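Local coordinates for protein cellulose hydrolase (Bacillus licheniformis, PDB 4YZT) that hydrolyses internal beta-1,4-glucosidic links of cellulose, as a tri-modular endoglucanase of glycoside hydrolase family 5, at residues A[99-104]-A[111-116]; A[39-44]-A[95-100]; A[469-474]-A[529-534]. All coordinates share one frame; numbering follows the deposited sequence.

Interaction 1: A[99-104]-A[111-116]; sequences EVTDWA and VVLNIH. With BGC (beta-D-glucopyranose), chain B.
Ala104 CB rests against Val111 CG2 at 3.7 Å, the tightest touch between helix 99-104 and strand 111-114. One helical turn earlier, Thr101 presents two branches to the strand: its methyl CG2 comes to 4.3 Å from Val111 CG1, while its hydroxyl OG1 lies 4.0 Å from Leu113 CD1, the two side chains crossing at about a right angle. That hydroxyl sits beside its own backbone N (chi1 -59°), well placed to bond back to Val97 O, so the polar atom is satisfied within the helix although an aliphatic methyl lies against it.

Beyond the strand, the chain runs on into the active-site cleft. His116 NE2 and O3 of the chain B glucose form a nearly straight hydrogen bond of 3.1 Å (171°), with the sugar oxygen at the ring edge. On the other nitrogen, Asn114 ND2 donates to His116 ND1 over 3.1 Å from within the imidazole plane, and the two bonds together help set the ring's rotation. Asn114 is itself held by Val75 N, which bonds its OD1, and more weakly by Glu158 at ND2. A leucine in place of His116 would probably leave the sugar O3 without this partner and Asn114 ND2 without its ring acceptor. Glu271 and Asn161 also bind this glucose.

The axes of residues 99-104 and 111-114 run nearly antiparallel, at 163°, and approach to 9.5 Å, as the second half of the beta-alpha-beta unit formed by strand 70-73, helix 91-105 and strand 110-114; Ala104 also packs on Val71 of strand 70-73 and on Phe60 of helix 57-66.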
# COMPACT_ATOMS: atom_id res chain seq x y z
N GLU A 99 -25.45 -1.30 5.91
CA GLU A 99 -25.00 -1.51 7.30
C GLU A 99 -23.55 -1.07 7.49
O GLU A 99 -23.24 -0.31 8.41
CB GLU A 99 -25.17 -2.98 7.70
CG GLU A 99 -24.55 -3.33 9.05
CD GLU A 99 -24.91 -4.73 9.51
OE1 GLU A 99 -24.45 -5.71 8.89
OE2 GLU A 99 -25.68 -4.84 10.49
N VAL A 100 -22.67 -1.52 6.60
CA VAL A 100 -21.26 -1.19 6.72
C VAL A 100 -21.05 0.30 6.44
O VAL A 100 -20.29 0.96 7.14
CB VAL A 100 -20.38 -2.05 5.77
CG1 VAL A 100 -18.95 -1.53 5.71
CG2 VAL A 100 -20.40 -3.50 6.21
N THR A 101 -21.75 0.84 5.45
CA THR A 101 -21.60 2.26 5.14
C THR A 101 -22.07 3.11 6.33
O THR A 101 -21.42 4.10 6.68
CB THR A 101 -22.39 2.67 3.87
OG1 THR A 101 -21.92 1.91 2.75
CG2 THR A 101 -22.15 4.13 3.55
N ASP A 102 -23.17 2.72 6.96
CA ASP A 102 -23.70 3.46 8.11
C ASP A 102 -22.73 3.44 9.29
O ASP A 102 -22.53 4.46 9.95
CB ASP A 102 -25.06 2.89 8.55
CG ASP A 102 -26.22 3.44 7.73
OD1 ASP A 102 -26.04 4.45 7.02
OD2 ASP A 102 -27.32 2.86 7.81
N TRP A 103 -22.13 2.28 9.55
CA TRP A 103 -21.11 2.17 10.60
C TRP A 103 -20.01 3.21 10.44
O TRP A 103 -19.59 3.85 11.42
CB TRP A 103 -20.51 0.76 10.62
CG TRP A 103 -21.39 -0.27 11.26
CD1 TRP A 103 -22.47 -0.04 12.08
CD2 TRP A 103 -21.27 -1.69 11.13
NE1 TRP A 103 -23.02 -1.24 12.48
CE2 TRP A 103 -22.31 -2.27 11.90
CE3 TRP A 103 -20.40 -2.53 10.44
CZ2 TRP A 103 -22.49 -3.65 12.00
CZ3 TRP A 103 -20.57 -3.89 10.54
CH2 TRP A 103 -21.61 -4.44 11.31
N ALA A 104 -19.54 3.40 9.21
CA ALA A 104 -18.49 4.36 8.95
C ALA A 104 -19.04 5.77 9.14
O ALA A 104 -18.41 6.62 9.79
CB ALA A 104 -17.92 4.18 7.54
N VAL A 111 -16.91 9.27 3.71
CA VAL A 111 -16.94 7.89 3.24
C VAL A 111 -17.07 7.84 1.72
O VAL A 111 -17.92 8.52 1.17
CB VAL A 111 -18.12 7.11 3.89
CG1 VAL A 111 -18.14 5.66 3.40
CG2 VAL A 111 -18.04 7.17 5.43
N VAL A 112 -16.21 7.04 1.06
CA VAL A 112 -16.29 6.84 -0.38
C VAL A 112 -16.88 5.46 -0.69
O VAL A 112 -16.31 4.43 -0.31
CB VAL A 112 -14.91 6.97 -1.04
CG1 VAL A 112 -14.97 6.63 -2.55
CG2 VAL A 112 -14.36 8.37 -0.81
N LEU A 113 -18.03 5.45 -1.36
CA LEU A 113 -18.65 4.19 -1.76
C LEU A 113 -18.52 4.04 -3.27
O LEU A 113 -18.80 4.99 -4.00
CB LEU A 113 -20.12 4.15 -1.33
CG LEU A 113 -20.99 2.95 -1.74
CD1 LEU A 113 -20.57 1.67 -1.03
CD2 LEU A 113 -22.47 3.24 -1.49
N ASN A 114 -18.09 2.87 -3.75
CA ASN A 114 -17.87 2.74 -5.20
C ASN A 114 -18.45 1.48 -5.82
O ASN A 114 -19.18 0.72 -5.17
CB ASN A 114 -16.37 2.85 -5.53
CG ASN A 114 -15.57 1.55 -5.28
OD1 ASN A 114 -16.10 0.48 -4.99
ND2 ASN A 114 -14.25 1.67 -5.43
N ILE A 115 -18.15 1.31 -7.11
CA ILE A 115 -18.26 0.04 -7.81
C ILE A 115 -16.81 -0.39 -8.11
O ILE A 115 -16.07 0.37 -8.73
CB ILE A 115 -19.08 0.16 -9.11
CG1 ILE A 115 -20.54 0.52 -8.80
CG2 ILE A 115 -18.96 -1.12 -9.96
CD1 ILE A 115 -21.46 0.51 -10.03
N HIS A 116 -16.41 -1.58 -7.66
CA HIS A 116 -14.99 -1.92 -7.69
C HIS A 116 -14.63 -2.95 -8.77
O HIS A 116 -14.45 -2.59 -9.95
CB HIS A 116 -14.54 -2.38 -6.29
CG HIS A 116 -13.08 -2.14 -6.02
ND1 HIS A 116 -12.57 -0.89 -5.77
CD2 HIS A 116 -12.03 -2.99 -6.03
CE1 HIS A 116 -11.26 -0.98 -5.59
NE2 HIS A 116 -10.91 -2.25 -5.74
C2 BGC B . -6.98 -1.95 -7.28
C3 BGC B . -6.88 -2.72 -6.02
C4 BGC B . -5.67 -3.55 -5.99
C5 BGC B . -4.45 -2.65 -6.17
C6 BGC B . -3.11 -3.33 -6.07
C1 BGC B . -5.69 -1.17 -7.36
O1 BGC B . -5.67 -0.09 -8.23
O2 BGC B . -8.07 -0.97 -7.24
O3 BGC B . -8.11 -3.53 -5.75
O4 BGC B . -5.63 -4.27 -4.70
O5 BGC B . -4.56 -2.05 -7.50
O6 BGC B . -3.00 -4.22 -7.18

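Interaction 2: A[39-44]-A[95-100]; sequences NTLDAV and NRVEEV. With BGC (beta-D-glucopyranose), chain C; BGC (beta-D-glucopyranose), chain D; EDO (1,2-ethanediol), chain E.
Leu41 reaches across from the loop after the first barrel strand to touch Val97 and Val100 on helix 91-105, one of the outer helices of the TIM barrel. The contact between the segments is apolar. Leu41 CD2 approaches Val97 CG2 to 3.8 Å, and its other methyl, CD1, lies 4.1 Å from Val100 CG1, the leucine and Val100 sliding past each other in opposite directions. There is thus one methyl for each of two valines about a turn apart on the helix. Leu41 CG stands beside its backbone N (chi1 -73°), which sends the branch out from the turn toward the helix.

Hydrogen bonds shape the loop behind it. Thr40 to Ala43 form a type I beta turn, and the Asp42 carboxylate grips the backbone N-H groups at the start of the turn and just before it: Asn39 N donates to the syn lone pair of Asp42 OD2 over 2.9 Å, while Thr40 N meets Asp42 OD1 at 2.7 Å from above the carboxylate plane. Leu41 is held in place as well by backbone bonding with Thr76.

Charges gather on the helix. Arg96 NH1 forms a salt bridge with Glu99 OE1 at 2.9 Å, the oxygen lying near the guanidinium plane, and Val100 CG2 covers one face of that group from 3.6 Å above its centre. Arg96 NE has a second carboxylate in Glu47, and NH2 bonds Val55 O; these partners hold the head group's orientation.

Sugar binding occupies the far end of the loop. Asn39, oriented also by Asn51 OD1, donates from ND2 to O3 of the chain C glucose at 2.9 Å (156°), and a weak second bond from the same ND2 reaches O5 of the chain D glucose at 3.4 Å.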
# COMPACT_ATOMS: atom_id res chain seq x y z
N ASN A 39 -10.11 -5.61 0.07
CA ASN A 39 -10.32 -7.06 0.04
C ASN A 39 -11.44 -7.53 0.99
O ASN A 39 -11.31 -8.55 1.68
CB ASN A 39 -9.00 -7.79 0.37
CG ASN A 39 -8.01 -7.78 -0.81
OD1 ASN A 39 -8.15 -7.02 -1.77
ND2 ASN A 39 -7.00 -8.66 -0.75
N THR A 40 -12.54 -6.77 1.02
CA THR A 40 -13.63 -7.02 1.96
C THR A 40 -14.95 -7.06 1.19
O THR A 40 -15.29 -8.11 0.64
CB THR A 40 -13.63 -5.95 3.10
OG1 THR A 40 -12.30 -5.86 3.64
CG2 THR A 40 -14.58 -6.35 4.20
N LEU A 41 -15.68 -5.95 1.07
CA LEU A 41 -16.89 -6.00 0.24
C LEU A 41 -16.55 -6.05 -1.25
O LEU A 41 -17.43 -6.29 -2.08
CB LEU A 41 -17.83 -4.84 0.53
CG LEU A 41 -18.54 -4.96 1.89
CD1 LEU A 41 -17.67 -4.39 3.01
CD2 LEU A 41 -19.87 -4.24 1.86
N ASP A 42 -15.27 -5.83 -1.58
CA ASP A 42 -14.81 -5.91 -2.97
C ASP A 42 -14.34 -7.32 -3.34
O ASP A 42 -14.01 -7.57 -4.49
CB ASP A 42 -13.66 -4.92 -3.24
CG ASP A 42 -12.60 -4.93 -2.14
OD1 ASP A 42 -12.99 -4.96 -0.95
OD2 ASP A 42 -11.39 -4.90 -2.46
N ALA A 43 -14.31 -8.23 -2.37
CA ALA A 43 -13.86 -9.59 -2.66
C ALA A 43 -14.85 -10.35 -3.54
O ALA A 43 -16.03 -9.98 -3.65
CB ALA A 43 -13.60 -10.37 -1.37
N VAL A 44 -14.36 -11.43 -4.14
CA VAL A 44 -15.05 -12.16 -5.21
C VAL A 44 -15.11 -13.64 -4.89
O VAL A 44 -14.06 -14.27 -4.70
CB VAL A 44 -14.32 -11.94 -6.57
CG1 VAL A 44 -14.91 -12.84 -7.66
CG2 VAL A 44 -14.38 -10.49 -6.99
N ASN A 95 -28.62 -4.46 1.83
CA ASN A 95 -28.75 -4.21 3.26
C ASN A 95 -27.39 -4.24 3.95
O ASN A 95 -27.13 -3.44 4.85
CB ASN A 95 -29.68 -5.22 3.94
CG ASN A 95 -31.13 -5.00 3.58
OD1 ASN A 95 -31.50 -3.97 3.03
ND2 ASN A 95 -31.97 -5.99 3.90
N ARG A 96 -26.53 -5.17 3.54
CA ARG A 96 -25.23 -5.31 4.17
C ARG A 96 -24.33 -4.12 3.81
O ARG A 96 -23.64 -3.59 4.68
CB ARG A 96 -24.56 -6.65 3.76
CG ARG A 96 -23.10 -6.78 4.17
CD ARG A 96 -22.89 -6.81 5.70
NE ARG A 96 -21.47 -6.98 6.05
CZ ARG A 96 -20.98 -6.89 7.29
NH1 ARG A 96 -21.78 -6.60 8.31
NH2 ARG A 96 -19.68 -7.06 7.51
N VAL A 97 -24.35 -3.70 2.54
CA VAL A 97 -23.54 -2.56 2.14
C VAL A 97 -23.99 -1.31 2.92
O VAL A 97 -23.16 -0.52 3.37
CB VAL A 97 -23.61 -2.28 0.62
CG1 VAL A 97 -22.85 -1.01 0.27
CG2 VAL A 97 -23.03 -3.47 -0.17
N GLU A 98 -25.31 -1.16 3.10
CA GLU A 98 -25.82 -0.02 3.87
C GLU A 98 -25.38 -0.10 5.33
O GLU A 98 -24.99 0.90 5.93
CB GLU A 98 -27.35 0.09 3.80
CG GLU A 98 -27.85 1.31 4.57
CD GLU A 98 -29.34 1.56 4.50
OE1 GLU A 98 -30.10 0.72 3.96
OE2 GLU A 98 -29.76 2.61 5.05
N GLU A 99 -25.45 -1.30 5.91
CA GLU A 99 -25.00 -1.51 7.30
C GLU A 99 -23.55 -1.07 7.49
O GLU A 99 -23.24 -0.31 8.41
CB GLU A 99 -25.17 -2.98 7.70
CG GLU A 99 -24.55 -3.33 9.05
CD GLU A 99 -24.91 -4.73 9.51
OE1 GLU A 99 -24.45 -5.71 8.89
OE2 GLU A 99 -25.68 -4.84 10.49
N VAL A 100 -22.67 -1.52 6.60
CA VAL A 100 -21.26 -1.19 6.72
C VAL A 100 -21.05 0.30 6.44
O VAL A 100 -20.29 0.96 7.14
CB VAL A 100 -20.38 -2.05 5.77
CG1 VAL A 100 -18.95 -1.53 5.71
CG2 VAL A 100 -20.40 -3.50 6.21
C2 BGC C . -5.07 -6.29 -3.56
C3 BGC C . -4.80 -7.75 -3.73
C4 BGC C . -5.92 -8.41 -4.47
C5 BGC C . -6.17 -7.72 -5.80
C6 BGC C . -7.33 -8.36 -6.50
C1 BGC C . -5.32 -5.63 -4.89
O2 BGC C . -3.98 -5.62 -2.89
O3 BGC C . -4.59 -8.35 -2.42
O4 BGC C . -5.67 -9.84 -4.76
O5 BGC C . -6.43 -6.28 -5.63
O6 BGC C . -7.44 -7.87 -7.84
C2 BGC D . -6.61 -12.01 -4.49
C3 BGC D . -7.24 -12.94 -3.51
C4 BGC D . -6.44 -13.11 -2.27
C5 BGC D . -6.07 -11.78 -1.70
C6 BGC D . -5.13 -11.98 -0.56
C1 BGC D . -6.34 -10.68 -3.86
O2 BGC D . -7.43 -11.81 -5.65
O3 BGC D . -7.44 -14.22 -4.14
O4 BGC D . -7.19 -13.76 -1.19
O5 BGC D . -5.45 -10.90 -2.71
O6 BGC D . -3.93 -12.49 -1.07
C1 EDO E . -13.37 -17.67 -5.02
O1 EDO E . -12.75 -16.58 -4.32
C2 EDO E . -12.54 -18.94 -4.81
O2 EDO E . -12.41 -19.19 -3.41

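Interaction 3: A[469-474]-A[529-534]; sequences VVDSTG and VVKVKI
Where an edge strand of a four-stranded mixed sheet ends in a turn, Asp471 looks toward Lys531 and Lys533 on strand 527-535. The charges attract without touching: Asp471 OD2 stands 4.4 Å from Lys531 NZ and 4.3 Å from Lys533 NZ, both too far for a salt bridge. A water closes the second gap. It donates to Asp471 OD2 over a short 2.5 Å and accepts from Lys533 NZ at 2.9 Å, making a water bridge between carboxylate and ammonium.

The two lysines come in by different routes. Lys531 is extended through chi2 and chi3, then turned at the last bond (chi4 -62°), bringing NZ round on the aspartate side. Lys533 starts with its CB directed away from the turn; two successive bends near the backbone (chi1 -50°, chi2 -61°) swing the rest of the chain back, and its tip meets the water. Its side chain touches Glu440 and Thr442 of strand 440-444.

In the sheet, strand 515-522 lies between the two segments and runs antiparallel to both, so this contact bridges over a whole strand. Thr516 of that middle strand does the direct bonding: its OG1 is hydrogen-bonded both to Asp471 OD1 and to Lys531 NZ. Hence each oxygen of the carboxylate has a partner, one a hydroxyl and the other the water, and Lys531 is tied to the aspartate through a single intermediary.

Asp471 is the first residue after the strand and the second of an alpha-turn that runs from Val470 to Gly474. The turn is closed by Gly474 N donating to Val470 O at 2.6 Å. Gly474 has a positive phi, and with its backbone angles a side chain would be jammed against the carbonyl oxygen of Thr473.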
# COMPACT_ATOMS: atom_id res chain seq x y z
N VAL A 469 19.27 -18.15 -11.40
CA VAL A 469 20.13 -18.20 -12.58
C VAL A 469 20.24 -19.64 -13.07
O VAL A 469 20.32 -20.57 -12.27
CB VAL A 469 21.53 -17.64 -12.24
CG1 VAL A 469 22.54 -17.99 -13.28
CG2 VAL A 469 21.47 -16.12 -12.02
N VAL A 470 20.21 -19.84 -14.39
CA VAL A 470 20.43 -21.17 -14.95
C VAL A 470 21.93 -21.44 -14.96
O VAL A 470 22.70 -20.64 -15.50
CB VAL A 470 19.86 -21.31 -16.36
CG1 VAL A 470 20.01 -22.73 -16.87
CG2 VAL A 470 18.39 -20.86 -16.39
N ASP A 471 22.35 -22.54 -14.35
CA ASP A 471 23.78 -22.82 -14.19
C ASP A 471 24.54 -22.89 -15.53
O ASP A 471 25.59 -22.28 -15.68
CB ASP A 471 23.99 -24.13 -13.42
CG ASP A 471 23.67 -24.01 -11.95
OD1 ASP A 471 23.35 -22.90 -11.47
OD2 ASP A 471 23.77 -25.04 -11.24
N SER A 472 24.02 -23.65 -16.49
CA SER A 472 24.77 -23.90 -17.72
C SER A 472 24.95 -22.65 -18.57
O SER A 472 25.91 -22.55 -19.33
CB SER A 472 24.10 -24.99 -18.55
OG SER A 472 22.82 -24.59 -18.97
N THR A 473 24.03 -21.70 -18.45
CA THR A 473 24.02 -20.53 -19.33
C THR A 473 24.26 -19.21 -18.60
O THR A 473 24.75 -18.25 -19.19
CB THR A 473 22.69 -20.42 -20.09
OG1 THR A 473 21.65 -20.06 -19.18
CG2 THR A 473 22.34 -21.75 -20.75
N GLY A 474 23.89 -19.15 -17.32
CA GLY A 474 24.04 -17.93 -16.55
C GLY A 474 22.90 -16.96 -16.77
O GLY A 474 22.89 -15.85 -16.24
N VAL A 529 22.68 -19.19 -0.43
CA VAL A 529 22.69 -19.74 -1.78
C VAL A 529 22.12 -21.15 -1.81
O VAL A 529 22.59 -22.04 -1.09
CB VAL A 529 24.12 -19.76 -2.37
CG1 VAL A 529 24.14 -20.40 -3.74
CG2 VAL A 529 24.70 -18.35 -2.44
N VAL A 530 21.12 -21.36 -2.65
CA VAL A 530 20.44 -22.65 -2.74
C VAL A 530 20.49 -23.16 -4.17
O VAL A 530 20.09 -22.45 -5.09
CB VAL A 530 18.96 -22.58 -2.29
CG1 VAL A 530 18.29 -23.95 -2.41
CG2 VAL A 530 18.85 -22.04 -0.86
N LYS A 531 20.97 -24.39 -4.34
CA LYS A 531 21.03 -25.00 -5.66
C LYS A 531 19.83 -25.91 -5.86
O LYS A 531 19.45 -26.65 -4.96
CB LYS A 531 22.34 -25.77 -5.84
CG LYS A 531 23.55 -24.85 -5.86
CD LYS A 531 24.81 -25.54 -6.32
CE LYS A 531 25.93 -24.52 -6.49
NZ LYS A 531 25.61 -23.48 -7.52
N VAL A 532 19.22 -25.85 -7.04
CA VAL A 532 18.08 -26.71 -7.32
C VAL A 532 18.38 -27.55 -8.56
O VAL A 532 18.60 -27.01 -9.65
CB VAL A 532 16.78 -25.89 -7.51
CG1 VAL A 532 15.63 -26.79 -7.91
CG2 VAL A 532 16.44 -25.14 -6.21
N LYS A 533 18.42 -28.87 -8.37
CA LYS A 533 18.66 -29.81 -9.45
C LYS A 533 17.34 -30.26 -10.08
O LYS A 533 16.33 -30.43 -9.39
CB LYS A 533 19.44 -31.04 -8.95
CG LYS A 533 20.68 -30.72 -8.14
CD LYS A 533 21.70 -29.94 -8.94
CE LYS A 533 22.90 -29.57 -8.08
NZ LYS A 533 23.76 -28.54 -8.71
N ILE A 534 17.35 -30.45 -11.39
CA ILE A 534 16.16 -30.83 -12.13
C ILE A 534 16.27 -32.25 -12.70
O ILE A 534 17.26 -32.58 -13.34
CB ILE A 534 15.89 -29.83 -13.29
CG1 ILE A 534 15.52 -28.46 -12.72
CG2 ILE A 534 14.78 -30.33 -14.19
CD1 ILE A 534 14.40 -28.52 -11.71
O HOH W 1 22.42 -26.10 -9.36

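In the fold
Interactions 1 and 2 are neighbours in the TIM barrel, their centres 8 Å apart, and both use helix 91-105. Interaction 2 opens first, at 39-44, and interaction 1 begins where its second segment ends, sharing Glu99 and Val100. The helix packs on strand 110-114 and on the 39-44 loop, and the two contacts also meet directly, Leu113 CD1 lying 3.7 Å from Val97 CG1. Asn39 and His116, one from each contact, line the same cellotetraose-binding cleft. Interaction 3 follows in series, its centre about 50 Å from interaction 1 and 46 Å from interaction 2; its own four-stranded mixed sheet is consistent with a separate module of this tri-modular enzyme, remote from the bound sugar.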